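Local coordinates for occlusion-derived virus envelope protein E66 (Autographa californica nucleopolyhedrovirus, PDB 3VSN) that cleaves non-sulfated chondroitin as a polysaccharide lyase of the viral envelope and plays an essential role in oral infectivity, at residues S351-I357 with I397-S402; A359-M364 with M437-F442; P412-T417 with L429-A435; V462-N468 with T544-A548. All blocks are in the same frame, centred on the assembly; numbering follows the deposited sequence.

Overall arrangement
From the N terminus, the loop 351-357 opens contact 1, and helix 359-364 directly after it opens contact 2. Contact 1 closes at 397-402, before contact 2 does, so the two cross, and they touch through I400 and M398 against A359, P360 and M437. Contact 3 follows as a short hairpin, 412-417 with 429-435, lying wholly between the segments of contact 2, which then closes at 437-442 on the next strand of the same sheet. Contact 4 comes last: the loop 462-468 meets 544-548 after a long excursion, and its E463 and S466 bond to N438 of contact 2. Together they tie a loop beside catalytic residues, helices 359-364 and 542-546, and a large antiparallel sheet.

Contact 1: S351-I357 with I397-S402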
loop_
_atom_site.group_PDB
_atom_site.type_symbol
_atom_site.label_atom_id
_atom_site.label_comp_id
_atom_site.label_asym_id
_atom_site.label_seq_id
_atom_site.Cartn_x
_atom_site.Cartn_y
_atom_site.Cartn_z
ATOM N N SER A 351 -2.675 14.014 8.482
ATOM C CA SER A 351 -1.422 14.647 8.884
ATOM C C SER A 351 -1.112 14.401 10.360
ATOM O O SER A 351 -1.963 13.927 11.114
ATOM C CB SER A 351 -1.472 16.152 8.606
ATOM O OG SER A 351 -2.562 16.760 9.281
ATOM N N ASP A 352 0.118 14.721 10.757
ATOM C CA ASP A 352 0.540 14.650 12.156
ATOM C C ASP A 352 1.478 15.834 12.453
ATOM O O ASP A 352 1.755 16.625 11.550
ATOM C CB ASP A 352 1.173 13.279 12.468
ATOM C CG ASP A 352 2.419 12.987 11.639
ATOM O OD1 ASP A 352 3.371 13.795 11.671
ATOM O OD2 ASP A 352 2.460 11.928 10.974
ATOM N N PRO A 353 1.961 15.974 13.711
ATOM C CA PRO A 353 2.822 17.127 14.029
ATOM C C PRO A 353 4.053 17.296 13.130
ATOM O O PRO A 353 4.507 18.426 12.928
ATOM C CB PRO A 353 3.250 16.849 15.474
ATOM C CG PRO A 353 2.110 16.077 16.041
ATOM C CD PRO A 353 1.668 15.176 14.918
ATOM N N THR A 354 4.576 16.190 12.600
ATOM C CA THR A 354 5.754 16.210 11.723
ATOM C C THR A 354 5.386 16.248 10.232
ATOM O O THR A 354 5.933 17.051 9.475
ATOM C CB THR A 354 6.672 14.993 11.981
ATOM O OG1 THR A 354 6.953 14.887 13.381
ATOM C CG2 THR A 354 7.989 15.128 11.218
ATOM N N ASN A 355 4.470 15.370 9.823
ATOM C CA ASN A 355 4.125 15.187 8.412
ATOM C C ASN A 355 2.858 15.941 8.042
ATOM O O ASN A 355 1.778 15.615 8.530
ATOM C CB ASN A 355 3.931 13.697 8.101
ATOM C CG ASN A 355 5.119 12.846 8.510
ATOM O OD1 ASN A 355 4.997 11.951 9.351
ATOM N ND2 ASN A 355 6.270 13.118 7.917
ATOM N N ASN A 356 2.983 16.950 7.184
ATOM C CA ASN A 356 1.808 17.712 6.757
ATOM C C ASN A 356 1.845 18.216 5.311
ATOM O O ASN A 356 1.016 19.043 4.921
ATOM C CB ASN A 356 1.497 18.857 7.739
ATOM C CG ASN A 356 2.646 19.837 7.893
ATOM O OD1 ASN A 356 3.394 20.100 6.948
ATOM N ND2 ASN A 356 2.784 20.395 9.090
ATOM N N ILE A 357 2.788 17.703 4.522
ATOM C CA ILE A 357 2.940 18.132 3.123
ATOM C C ILE A 357 2.590 17.042 2.097
ATOM O O ILE A 357 2.804 17.222 0.898
ATOM C CB ILE A 357 4.358 18.697 2.831
ATOM C CG1 ILE A 357 5.449 17.639 3.063
ATOM C CG2 ILE A 357 4.622 19.949 3.660
ATOM C CD1 ILE A 357 6.815 18.049 2.543
ATOM N N ILE A 397 5.120 23.422 -2.293
ATOM C CA ILE A 397 4.825 22.984 -0.925
ATOM C C ILE A 397 3.385 23.320 -0.536
ATOM O O ILE A 397 2.985 24.480 -0.542
ATOM C CB ILE A 397 5.841 23.555 0.098
ATOM C CG1 ILE A 397 7.234 22.961 -0.157
ATOM C CG2 ILE A 397 5.392 23.271 1.530
ATOM C CD1 ILE A 397 8.385 23.771 0.413
ATOM N N MET A 398 2.612 22.289 -0.216
ATOM C CA MET A 398 1.233 22.454 0.221
ATOM C C MET A 398 1.070 21.790 1.583
ATOM O O MET A 398 1.178 20.569 1.696
ATOM C CB MET A 398 0.266 21.854 -0.812
ATOM C CG MET A 398 -1.199 21.810 -0.385
ATOM S SD MET A 398 -1.947 23.413 -0.006
ATOM C CE MET A 398 -2.089 24.144 -1.637
ATOM N N ARG A 399 0.824 22.604 2.609
ATOM C CA ARG A 399 0.752 22.125 3.991
ATOM C C ARG A 399 -0.679 22.048 4.491
ATOM O O ARG A 399 -1.454 22.984 4.297
ATOM C CB ARG A 399 1.540 23.045 4.928
ATOM C CG ARG A 399 3.017 23.165 4.608
ATOM C CD ARG A 399 3.791 23.772 5.769
ATOM N NE ARG A 399 5.217 23.843 5.456
ATOM C CZ ARG A 399 6.096 22.881 5.722
ATOM N NH1 ARG A 399 5.713 21.765 6.333
ATOM N NH2 ARG A 399 7.370 23.043 5.385
ATOM N N ILE A 400 -1.023 20.932 5.130
ATOM C CA ILE A 400 -2.303 20.797 5.834
ATOM C C ILE A 400 -2.014 20.322 7.264
ATOM O O ILE A 400 -2.081 19.123 7.550
ATOM C CB ILE A 400 -3.289 19.835 5.120
ATOM C CG1 ILE A 400 -3.454 20.206 3.640
ATOM C CG2 ILE A 400 -4.642 19.828 5.828
ATOM C CD1 ILE A 400 -4.369 19.275 2.873
ATOM N N PRO A 401 -1.683 21.269 8.166
ATOM C CA PRO A 401 -1.240 20.927 9.521
ATOM C C PRO A 401 -2.300 20.194 10.327
ATOM O O PRO A 401 -3.496 20.415 10.130
ATOM C CB PRO A 401 -0.959 22.295 10.164
ATOM C CG PRO A 401 -0.818 23.247 9.022
ATOM C CD PRO A 401 -1.759 22.729 7.974
ATOM N N SER A 402 -1.850 19.317 11.216
ATOM C CA SER A 402 -2.734 18.657 12.163
ATOM C C SER A 402 -3.232 19.690 13.173
ATOM O O SER A 402 -2.440 20.448 13.735
ATOM C CB SER A 402 -1.995 17.521 12.872
ATOM O OG SER A 402 -2.810 16.925 13.865
HETATM O O HOH W 1 1.087 19.255 11.300
HETATM O O HOH W 2 -0.337 18.357 2.440
HETATM O O HOH W 3 3.341 19.492 -0.809
#
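N356 and R399 carry the polar centre of this contact between two irregular loops. N356 OD1 receives R399 NH1 at 2.9 Å, on a lone pair and close to the guanidinium plane, though the bond is bent at the hydrogen (139°); the amide plane stands 88° to that of the guanidinium. I357 occupies one face of the same group: its CG2 approaches R399 NH1 to 3.4 Å, with the two side chains running side by side, so the arginine is bonded at its edge and packed over a face. The N356 backbone is gripped as well, since I400 N donates to N356 O at 2.8 Å. Farther along, S351 OG donates to I400 O at 3.0 Å; with chi1 at 58°, the hydroxyl sits between the backbone N and carbonyl carbon and is turned across to the other loop.

Water extends this shell. One molecule accepts from N356 ND2 and S402 N and donates to D352 O; a second donates to both N356 O and M398 O.

The bend itself is set by D352, whose OD1 accepts from T354 N at 2.8 Å and from N355 N at 2.7 Å. Its other oxygen, OD2, makes a salt bridge to R300, the transition-state stabiliser, and E350, important for activity, directly precedes S351. The loop 351-357 thus carries an Asx turn beside the active site, consistent with D352 helping to position R300.

Contact 2: A359-M364 with M437-F442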
loop_
_atom_site.group_PDB
_atom_site.type_symbol
_atom_site.label_atom_id
_atom_site.label_comp_id
_atom_site.label_asym_id
_atom_site.label_seq_id
_atom_site.Cartn_x
_atom_site.Cartn_y
_atom_site.Cartn_z
ATOM N N ALA A 359 -0.388 15.614 1.206
ATOM C CA ALA A 359 -1.730 15.560 0.600
ATOM C C ALA A 359 -1.745 15.546 -0.934
ATOM O O ALA A 359 -2.508 14.777 -1.521
ATOM C CB ALA A 359 -2.632 16.662 1.139
ATOM N N PRO A 360 -0.922 16.395 -1.591
ATOM C CA PRO A 360 -0.899 16.315 -3.054
ATOM C C PRO A 360 -0.527 14.930 -3.596
ATOM O O PRO A 360 -1.163 14.459 -4.543
ATOM C CB PRO A 360 0.143 17.368 -3.443
ATOM C CG PRO A 360 0.021 18.387 -2.354
ATOM C CD PRO A 360 -0.150 17.558 -1.108
ATOM N N LEU A 361 0.461 14.282 -2.983
ATOM C CA LEU A 361 0.871 12.929 -3.375
ATOM C C LEU A 361 -0.252 11.903 -3.184
ATOM O O LEU A 361 -0.454 11.033 -4.031
ATOM C CB LEU A 361 2.134 12.500 -2.607
ATOM C CG LEU A 361 2.774 11.143 -2.933
ATOM C CD1 LEU A 361 3.286 11.090 -4.368
ATOM C CD2 LEU A 361 3.896 10.840 -1.953
ATOM N N TRP A 362 -0.992 12.025 -2.084
ATOM C CA TRP A 362 -2.102 11.110 -1.787
ATOM C C TRP A 362 -3.303 11.288 -2.676
ATOM O O TRP A 362 -4.101 10.361 -2.842
ATOM C CB TRP A 362 -2.546 11.274 -0.340
ATOM C CG TRP A 362 -1.632 10.650 0.690
ATOM C CD1 TRP A 362 -0.271 10.364 0.578
ATOM C CD2 TRP A 362 -1.995 10.245 2.052
ATOM N NE1 TRP A 362 0.210 9.809 1.743
ATOM C CE2 TRP A 362 -0.772 9.715 2.666
ATOM C CE3 TRP A 362 -3.173 10.259 2.792
ATOM C CZ2 TRP A 362 -0.753 9.232 3.968
ATOM C CZ3 TRP A 362 -3.143 9.773 4.107
ATOM C CH2 TRP A 362 -1.960 9.275 4.679
ATOM N N THR A 363 -3.458 12.479 -3.242
ATOM C CA THR A 363 -4.667 12.817 -3.989
ATOM C C THR A 363 -4.465 12.920 -5.496
ATOM O O THR A 363 -5.428 12.828 -6.259
ATOM C CB THR A 363 -5.278 14.145 -3.498
ATOM O OG1 THR A 363 -4.313 15.199 -3.619
ATOM C CG2 THR A 363 -5.728 14.023 -2.045
ATOM N N MET A 364 -3.223 13.112 -5.930
ATOM C CA MET A 364 -2.974 13.437 -7.332
ATOM C C MET A 364 -1.875 12.627 -8.020
ATOM O O MET A 364 -1.538 12.909 -9.170
ATOM C CB MET A 364 -2.712 14.942 -7.482
ATOM C CG MET A 364 -3.946 15.801 -7.268
ATOM S SD MET A 364 -3.598 17.566 -7.388
ATOM C CE MET A 364 -2.928 17.896 -5.760
ATOM N N MET A 437 -6.840 22.519 0.560
ATOM C CA MET A 437 -5.846 22.810 -0.473
ATOM C C MET A 437 -6.306 23.974 -1.344
ATOM O O MET A 437 -6.264 23.899 -2.577
ATOM C CB MET A 437 -5.525 21.564 -1.312
ATOM C CG MET A 437 -4.753 20.501 -0.539
ATOM S SD MET A 437 -3.993 19.207 -1.547
ATOM C CE MET A 437 -5.440 18.325 -2.122
ATOM N N ASN A 438 -6.747 25.050 -0.686
ATOM C CA ASN A 438 -7.149 26.282 -1.367
ATOM C C ASN A 438 -8.366 26.082 -2.288
ATOM O O ASN A 438 -8.465 26.700 -3.355
ATOM C CB ASN A 438 -5.943 26.852 -2.134
ATOM C CG ASN A 438 -6.194 28.233 -2.692
ATOM O OD1 ASN A 438 -6.864 29.053 -2.071
ATOM N ND2 ASN A 438 -5.647 28.500 -3.876
ATOM N N ASN A 439 -9.290 25.217 -1.863
ATOM C CA ASN A 439 -10.474 24.848 -2.658
ATOM C C ASN A 439 -10.146 24.257 -4.033
ATOM O O ASN A 439 -10.932 24.393 -4.978
ATOM C CB ASN A 439 -11.465 26.021 -2.789
ATOM C CG ASN A 439 -12.427 26.122 -1.613
ATOM O OD1 ASN A 439 -12.967 27.194 -1.335
ATOM N ND2 ASN A 439 -12.658 25.009 -0.930
ATOM N N LEU A 440 -8.985 23.609 -4.140
ATOM C CA LEU A 440 -8.622 22.875 -5.353
ATOM C C LEU A 440 -9.725 21.900 -5.727
ATOM O O LEU A 440 -10.199 21.126 -4.889
ATOM C CB LEU A 440 -7.301 22.115 -5.178
ATOM C CG LEU A 440 -6.871 21.188 -6.328
ATOM C CD1 LEU A 440 -6.403 21.977 -7.547
ATOM C CD2 LEU A 440 -5.791 20.232 -5.851
ATOM N N GLN A 441 -10.135 21.955 -6.987
ATOM C CA GLN A 441 -11.088 21.003 -7.537
ATOM C C GLN A 441 -10.609 20.547 -8.907
ATOM O O GLN A 441 -9.837 21.252 -9.566
ATOM C CB GLN A 441 -12.485 21.623 -7.638
ATOM C CG GLN A 441 -12.587 22.793 -8.609
ATOM C CD GLN A 441 -14.013 23.266 -8.791
ATOM O OE1 GLN A 441 -14.824 22.594 -9.426
ATOM N NE2 GLN A 441 -14.325 24.429 -8.236
ATOM N N PHE A 442 -11.052 19.363 -9.321
ATOM C CA PHE A 442 -10.786 18.878 -10.672
ATOM C C PHE A 442 -11.702 17.732 -11.070
ATOM O O PHE A 442 -12.315 17.079 -10.221
ATOM C CB PHE A 442 -9.306 18.475 -10.857
ATOM C CG PHE A 442 -8.801 17.458 -9.858
ATOM C CD1 PHE A 442 -9.223 16.130 -9.905
ATOM C CD2 PHE A 442 -7.863 17.823 -8.892
ATOM C CE1 PHE A 442 -8.747 15.196 -8.993
ATOM C CE2 PHE A 442 -7.374 16.888 -7.983
ATOM C CZ PHE A 442 -7.816 15.575 -8.033
#
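M437 and M364 bring their methyl ends near each other between a short helix and the start of a strand, and each methionine packs closely against its own set of partners. M437 lays its sulfur against the first turn of the helix, SD lying 3.9 Å from A359 CB, and its methyl meets the side chain of T363 tip to tip, M437 CE to T363 OG1 3.6 Å. That hydroxyl is satisfied at the same time, because T363 OG1 donates to A359 O at 2.8 Å; chi1 of 58° folds it back toward the preceding turn. M364 bends at chi3 (-81°), bringing CE to 3.7 Å from L440 CD2, again end against end. Its CG touches F442 CE2 at 3.7 Å, and SD stands 5.1 Å from the ring centroid in an oblique Met-aromatic contact. T363 O approaches the edge of the same ring.

Spacing is wider between the two methionines, M364 CE to M437 CE being 4.4 Å. The outer side of the type I' turn from M437 to L440 is partly exposed, yet N438 ties it to S466 and Q392.

The axes of helix 359-364 and strand 440-442 are 12.2 Å apart and 15° from parallel, and mostly side chains bridge the gap. I400 lies against A359 and M437, I390 against M364 and F442, and F434 of strand 426-434 against T363 and L440, which places helix 359-364 over one face of the sheet.

Contact 3: P412-T417 with L429-A435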
loop_
_atom_site.group_PDB
_atom_site.type_symbol
_atom_site.label_atom_id
_atom_site.label_comp_id
_atom_site.label_asym_id
_atom_site.label_seq_id
_atom_site.Cartn_x
_atom_site.Cartn_y
_atom_site.Cartn_z
ATOM N N PRO A 412 -12.937 15.164 1.939
ATOM C CA PRO A 412 -13.029 16.104 0.827
ATOM C C PRO A 412 -14.399 16.784 0.801
ATOM O O PRO A 412 -15.389 16.182 1.215
ATOM C CB PRO A 412 -12.862 15.200 -0.396
ATOM C CG PRO A 412 -13.437 13.889 0.037
ATOM C CD PRO A 412 -13.087 13.762 1.494
ATOM N N THR A 413 -14.447 18.027 0.329
ATOM C CA THR A 413 -15.719 18.738 0.151
ATOM C C THR A 413 -16.583 18.008 -0.881
ATOM O O THR A 413 -17.782 17.817 -0.674
ATOM C CB THR A 413 -15.491 20.193 -0.300
ATOM O OG1 THR A 413 -14.652 20.858 0.650
ATOM C CG2 THR A 413 -16.823 20.950 -0.419
ATOM N N ILE A 414 -15.957 17.618 -1.990
ATOM C CA ILE A 414 -16.584 16.764 -2.992
ATOM C C ILE A 414 -15.685 15.546 -3.214
ATOM O O ILE A 414 -14.462 15.677 -3.306
ATOM C CB ILE A 414 -16.794 17.504 -4.335
ATOM C CG1 ILE A 414 -17.760 18.689 -4.154
ATOM C CG2 ILE A 414 -17.297 16.549 -5.419
ATOM C CD1 ILE A 414 -17.874 19.591 -5.367
ATOM N N GLY A 415 -16.299 14.368 -3.272
ATOM C CA GLY A 415 -15.593 13.140 -3.620
ATOM C C GLY A 415 -16.536 12.166 -4.292
ATOM O O GLY A 415 -17.328 11.507 -3.621
ATOM N N GLN A 416 -16.476 12.103 -5.621
ATOM C CA GLN A 416 -17.265 11.146 -6.398
ATOM C C GLN A 416 -16.337 10.497 -7.408
ATOM O O GLN A 416 -15.701 11.194 -8.202
ATOM C CB GLN A 416 -18.423 11.835 -7.135
ATOM C CG GLN A 416 -19.357 12.671 -6.267
ATOM C CD GLN A 416 -20.213 11.843 -5.320
ATOM O OE1 GLN A 416 -20.584 10.701 -5.614
ATOM N NE2 GLN A 416 -20.545 12.426 -4.182
ATOM N N THR A 417 -16.259 9.169 -7.373
ATOM C CA THR A 417 -15.306 8.426 -8.196
ATOM C C THR A 417 -15.949 7.191 -8.828
ATOM O O THR A 417 -16.654 6.434 -8.159
ATOM C CB THR A 417 -14.059 8.012 -7.373
ATOM O OG1 THR A 417 -13.338 9.181 -6.972
ATOM C CG2 THR A 417 -13.122 7.124 -8.184
ATOM N N LEU A 429 -12.404 7.696 -12.916
ATOM C CA LEU A 429 -12.944 9.033 -13.128
ATOM C C LEU A 429 -13.228 9.648 -11.770
ATOM O O LEU A 429 -14.061 9.134 -11.019
ATOM C CB LEU A 429 -14.232 8.955 -13.952
ATOM C CG LEU A 429 -15.011 10.250 -14.208
ATOM C CD1 LEU A 429 -14.157 11.283 -14.926
ATOM C CD2 LEU A 429 -16.283 9.950 -14.993
ATOM N N VAL A 430 -12.532 10.740 -11.462
ATOM C CA VAL A 430 -12.600 11.365 -10.144
ATOM C C VAL A 430 -13.089 12.805 -10.257
ATOM O O VAL A 430 -12.593 13.573 -11.081
ATOM C CB VAL A 430 -11.219 11.367 -9.441
ATOM C CG1 VAL A 430 -11.306 12.042 -8.073
ATOM C CG2 VAL A 430 -10.666 9.952 -9.307
ATOM N N TYR A 431 -14.067 13.147 -9.426
ATOM C CA TYR A 431 -14.489 14.528 -9.225
ATOM C C TYR A 431 -14.223 14.817 -7.763
ATOM O O TYR A 431 -14.787 14.165 -6.880
ATOM C CB TYR A 431 -15.979 14.680 -9.551
ATOM C CG TYR A 431 -16.587 16.067 -9.349
ATOM C CD1 TYR A 431 -15.812 17.232 -9.416
ATOM C CD2 TYR A 431 -17.962 16.204 -9.137
ATOM C CE1 TYR A 431 -16.387 18.488 -9.245
ATOM C CE2 TYR A 431 -18.544 17.452 -8.970
ATOM C CZ TYR A 431 -17.757 18.587 -9.026
ATOM O OH TYR A 431 -18.347 19.820 -8.857
ATOM N N ALA A 432 -13.341 15.777 -7.512
ATOM C CA ALA A 432 -12.906 16.070 -6.155
ATOM C C ALA A 432 -12.785 17.566 -5.903
ATOM O O ALA A 432 -12.508 18.341 -6.824
ATOM C CB ALA A 432 -11.586 15.374 -5.870
ATOM N N LYS A 433 -13.023 17.957 -4.655
ATOM C CA LYS A 433 -12.755 19.314 -4.194
ATOM C C LYS A 433 -12.221 19.252 -2.765
ATOM O O LYS A 433 -12.776 18.549 -1.914
ATOM C CB LYS A 433 -14.005 20.198 -4.286
ATOM C CG LYS A 433 -13.744 21.671 -3.988
ATOM C CD LYS A 433 -14.996 22.517 -4.157
ATOM C CE LYS A 433 -14.684 24.001 -4.025
ATOM N NZ LYS A 433 -15.910 24.831 -4.207
ATOM N N PHE A 434 -11.137 19.983 -2.519
ATOM C CA PHE A 434 -10.431 19.930 -1.245
ATOM C C PHE A 434 -10.345 21.320 -0.613
ATOM O O PHE A 434 -9.558 22.163 -1.058
ATOM C CB PHE A 434 -9.018 19.363 -1.441
ATOM C CG PHE A 434 -8.960 18.125 -2.305
ATOM C CD1 PHE A 434 -9.171 16.865 -1.755
ATOM C CD2 PHE A 434 -8.661 18.218 -3.665
ATOM C CE1 PHE A 434 -9.097 15.722 -2.542
ATOM C CE2 PHE A 434 -8.589 17.080 -4.457
ATOM C CZ PHE A 434 -8.804 15.830 -3.894
ATOM N N ALA A 435 -11.154 21.551 0.422
ATOM C CA ALA A 435 -11.183 22.839 1.123
ATOM C C ALA A 435 -9.804 23.261 1.642
ATOM O O ALA A 435 -9.427 24.426 1.528
ATOM C CB ALA A 435 -12.199 22.815 2.261
#
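I414 and K433 begin the ladder of backbone bonds, K433 N donating to I414 O at 3.0 Å. The next hydrogen-bonded pair, Q416 with Y431, is closed in both directions: Q416 N to Y431 O is 2.9 Å and Y431 N to Q416 O is 2.8 Å, both nearly straight at the hydrogen (172° and 168°). Between and beyond these rungs, the non-hydrogen-bonded pairs G415 with A432 and T417 with V430 bring alpha carbons close to carbonyls, as with T417 CA and L429 O at 3.2 Å.

The ladder is irregular at its start. T413 N and I414 N both face K433 O with weak bonds, a classic beta bulge at the entry to the hairpin of strands 414-421 and 426-434. This antiparallel pair belongs to a sheet of the beta-sandwich region of the lyase, with strand 440-449 bonded along the other side of 426-434.

Side-chain packing differs on the two faces. Beside Q416 and K433, I414 crosses Y431 obliquely and sets CG2 over one ring face, 3.9 Å from the centroid, in a CH-pi contact; I414 CD1 reaches the phenol end, 3.5 Å from Y431 OH. On the face of A432, T417 and V430 lie side by side, and T417 OG1, itself hydrogen-bonded to V342 O, lies 3.6 Å from V430 CG2.

Contact 4: V462-N468 with T544-A548; sequences VEPNSLN and TMYTA
A type II beta turn from E463 to S466 cradles the ring of Y546, next to the Schellman motif that ends helix 542-546, with A548 as its C-prime residue. The turn crosses one face of the ring: N465 N sits 3.1 Å above the plane of the Y546 ring, over the centre, and P464 C lies toward the rim. S466 OG ties the turn to itself by donating to E463 O at 2.6 Å.

At the edge of the ring, V462 CG2 is 4.0 Å from Y546 CD1. The side chain of L467 slides past the tyrosine in the opposite direction, L467 CB 3.3 Å from Y546 OH. M545 adds a second nonpolar patch: its SD lies 3.7 Å from L467 CD1, and the bend at chi3 (82°) swings the methyl CE to 3.8 Å from the same L467 CD1 and toward V462 CG1.

Two hydrogen bonds join the loop after strand 452-461 to the helix end. V462 N donates to M545 O at 3.0 Å from above the carbonyl plane, and A548 N reaches the same oxygen from the opposite face, so one carbonyl serves both the loop and the helix terminus. At the far end of the tyrosine, L467 N donates to Y546 OH at 2.8 Å, approaching near the plane of the ring.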
loop_
_atom_site.group_PDB
_atom_site.type_symbol
_atom_site.label_atom_id
_atom_site.label_comp_id
_atom_site.label_asym_id
_atom_site.label_seq_id
_atom_site.Cartn_x
_atom_site.Cartn_y
_atom_site.Cartn_z
ATOM N N VAL A 462 -9.276 26.625 -8.428
ATOM C CA VAL A 462 -8.956 26.964 -7.038
ATOM C C VAL A 462 -9.786 28.180 -6.652
ATOM O O VAL A 462 -10.421 28.794 -7.513
ATOM C CB VAL A 462 -7.452 27.271 -6.804
ATOM C CG1 VAL A 462 -6.589 26.027 -6.998
ATOM C CG2 VAL A 462 -6.973 28.423 -7.682
ATOM N N GLU A 463 -9.782 28.525 -5.365
ATOM C CA GLU A 463 -10.437 29.746 -4.892
ATOM C C GLU A 463 -10.038 30.920 -5.795
ATOM O O GLU A 463 -8.852 31.133 -6.033
ATOM C CB GLU A 463 -10.047 30.031 -3.435
ATOM C CG GLU A 463 -10.771 31.206 -2.784
ATOM C CD GLU A 463 -12.249 30.939 -2.543
ATOM O OE1 GLU A 463 -12.629 29.776 -2.290
ATOM O OE2 GLU A 463 -13.037 31.901 -2.604
ATOM N N PRO A 464 -11.026 31.665 -6.329
ATOM C CA PRO A 464 -10.679 32.823 -7.157
ATOM C C PRO A 464 -9.761 33.808 -6.429
ATOM O O PRO A 464 -9.906 34.007 -5.220
ATOM C CB PRO A 464 -12.040 33.466 -7.438
ATOM C CG PRO A 464 -12.995 32.317 -7.407
ATOM C CD PRO A 464 -12.482 31.414 -6.319
ATOM N N ASN A 465 -8.811 34.384 -7.170
ATOM C CA ASN A 465 -7.926 35.457 -6.678
ATOM C C ASN A 465 -6.968 35.061 -5.554
ATOM O O ASN A 465 -6.514 35.916 -4.788
ATOM C CB ASN A 465 -8.746 36.699 -6.292
ATOM C CG ASN A 465 -9.619 37.186 -7.427
ATOM O OD1 ASN A 465 -9.153 37.337 -8.559
ATOM N ND2 ASN A 465 -10.897 37.412 -7.141
ATOM N N SER A 466 -6.631 33.775 -5.492
ATOM C CA SER A 466 -5.888 33.210 -4.365
ATOM C C SER A 466 -4.421 32.886 -4.656
ATOM O O SER A 466 -3.673 32.537 -3.739
ATOM C CB SER A 466 -6.582 31.934 -3.890
ATOM O OG SER A 466 -6.558 30.953 -4.917
ATOM N N LEU A 467 -4.009 32.989 -5.916
ATOM C CA LEU A 467 -2.679 32.503 -6.303
ATOM C C LEU A 467 -1.590 33.571 -6.427
ATOM O O LEU A 467 -0.467 33.256 -6.825
ATOM C CB LEU A 467 -2.755 31.666 -7.588
ATOM C CG LEU A 467 -3.590 30.384 -7.519
ATOM C CD1 LEU A 467 -3.627 29.710 -8.882
ATOM C CD2 LEU A 467 -3.070 29.432 -6.450
ATOM N N ASN A 468 -1.909 34.820 -6.079
ATOM C CA ASN A 468 -0.930 35.914 -6.147
ATOM C C ASN A 468 -0.249 35.972 -7.525
ATOM O O ASN A 468 0.982 35.999 -7.630
ATOM C CB ASN A 468 0.103 35.777 -5.012
ATOM C CG ASN A 468 1.000 36.999 -4.874
ATOM O OD1 ASN A 468 0.606 38.117 -5.198
ATOM N ND2 ASN A 468 2.217 36.783 -4.393
ATOM N N THR A 544 -7.554 30.739 -15.689
ATOM C CA THR A 544 -8.427 29.587 -15.967
ATOM C C THR A 544 -8.669 28.750 -14.709
ATOM O O THR A 544 -9.731 28.146 -14.558
ATOM C CB THR A 544 -7.907 28.689 -17.116
ATOM O OG1 THR A 544 -6.580 28.238 -16.820
ATOM C CG2 THR A 544 -7.917 29.448 -18.452
ATOM N N MET A 545 -7.687 28.716 -13.811
ATOM C CA MET A 545 -7.870 28.067 -12.514
ATOM C C MET A 545 -8.932 28.790 -11.688
ATOM O O MET A 545 -9.722 28.152 -10.994
ATOM C CB MET A 545 -6.552 27.983 -11.740
ATOM C CG MET A 545 -5.529 27.060 -12.391
ATOM S SD MET A 545 -3.910 27.209 -11.623
ATOM C CE MET A 545 -4.108 26.140 -10.200
ATOM N N TYR A 546 -8.970 30.118 -11.783
ATOM C CA TYR A 546 -9.980 30.888 -11.049
ATOM C C TYR A 546 -11.397 30.609 -11.539
ATOM O O TYR A 546 -12.346 30.681 -10.761
ATOM C CB TYR A 546 -9.691 32.393 -11.088
ATOM C CG TYR A 546 -8.437 32.813 -10.358
ATOM C CD1 TYR A 546 -7.810 31.963 -9.440
ATOM C CD2 TYR A 546 -7.888 34.077 -10.565
ATOM C CE1 TYR A 546 -6.659 32.351 -8.774
ATOM C CE2 TYR A 546 -6.741 34.473 -9.900
ATOM C CZ TYR A 546 -6.133 33.611 -9.009
ATOM O OH TYR A 546 -4.995 34.010 -8.350
ATOM N N THR A 547 -11.532 30.281 -12.819
ATOM C CA THR A 547 -12.840 29.968 -13.409
ATOM C C THR A 547 -13.140 28.459 -13.433
ATOM O O THR A 547 -14.153 28.023 -13.993
ATOM C CB THR A 547 -12.967 30.561 -14.825
ATOM O OG1 THR A 547 -11.894 30.076 -15.643
ATOM C CG2 THR A 547 -12.908 32.088 -14.770
ATOM N N ALA A 548 -12.262 27.677 -12.803
ATOM C CA ALA A 548 -12.352 26.212 -12.786
ATOM C C ALA A 548 -12.499 25.635 -14.194
ATOM O O ALA A 548 -13.366 24.795 -14.449
ATOM C CB ALA A 548 -13.475 25.734 -11.859
HETATM O O HOH W 4 -12.539 28.095 -9.193
#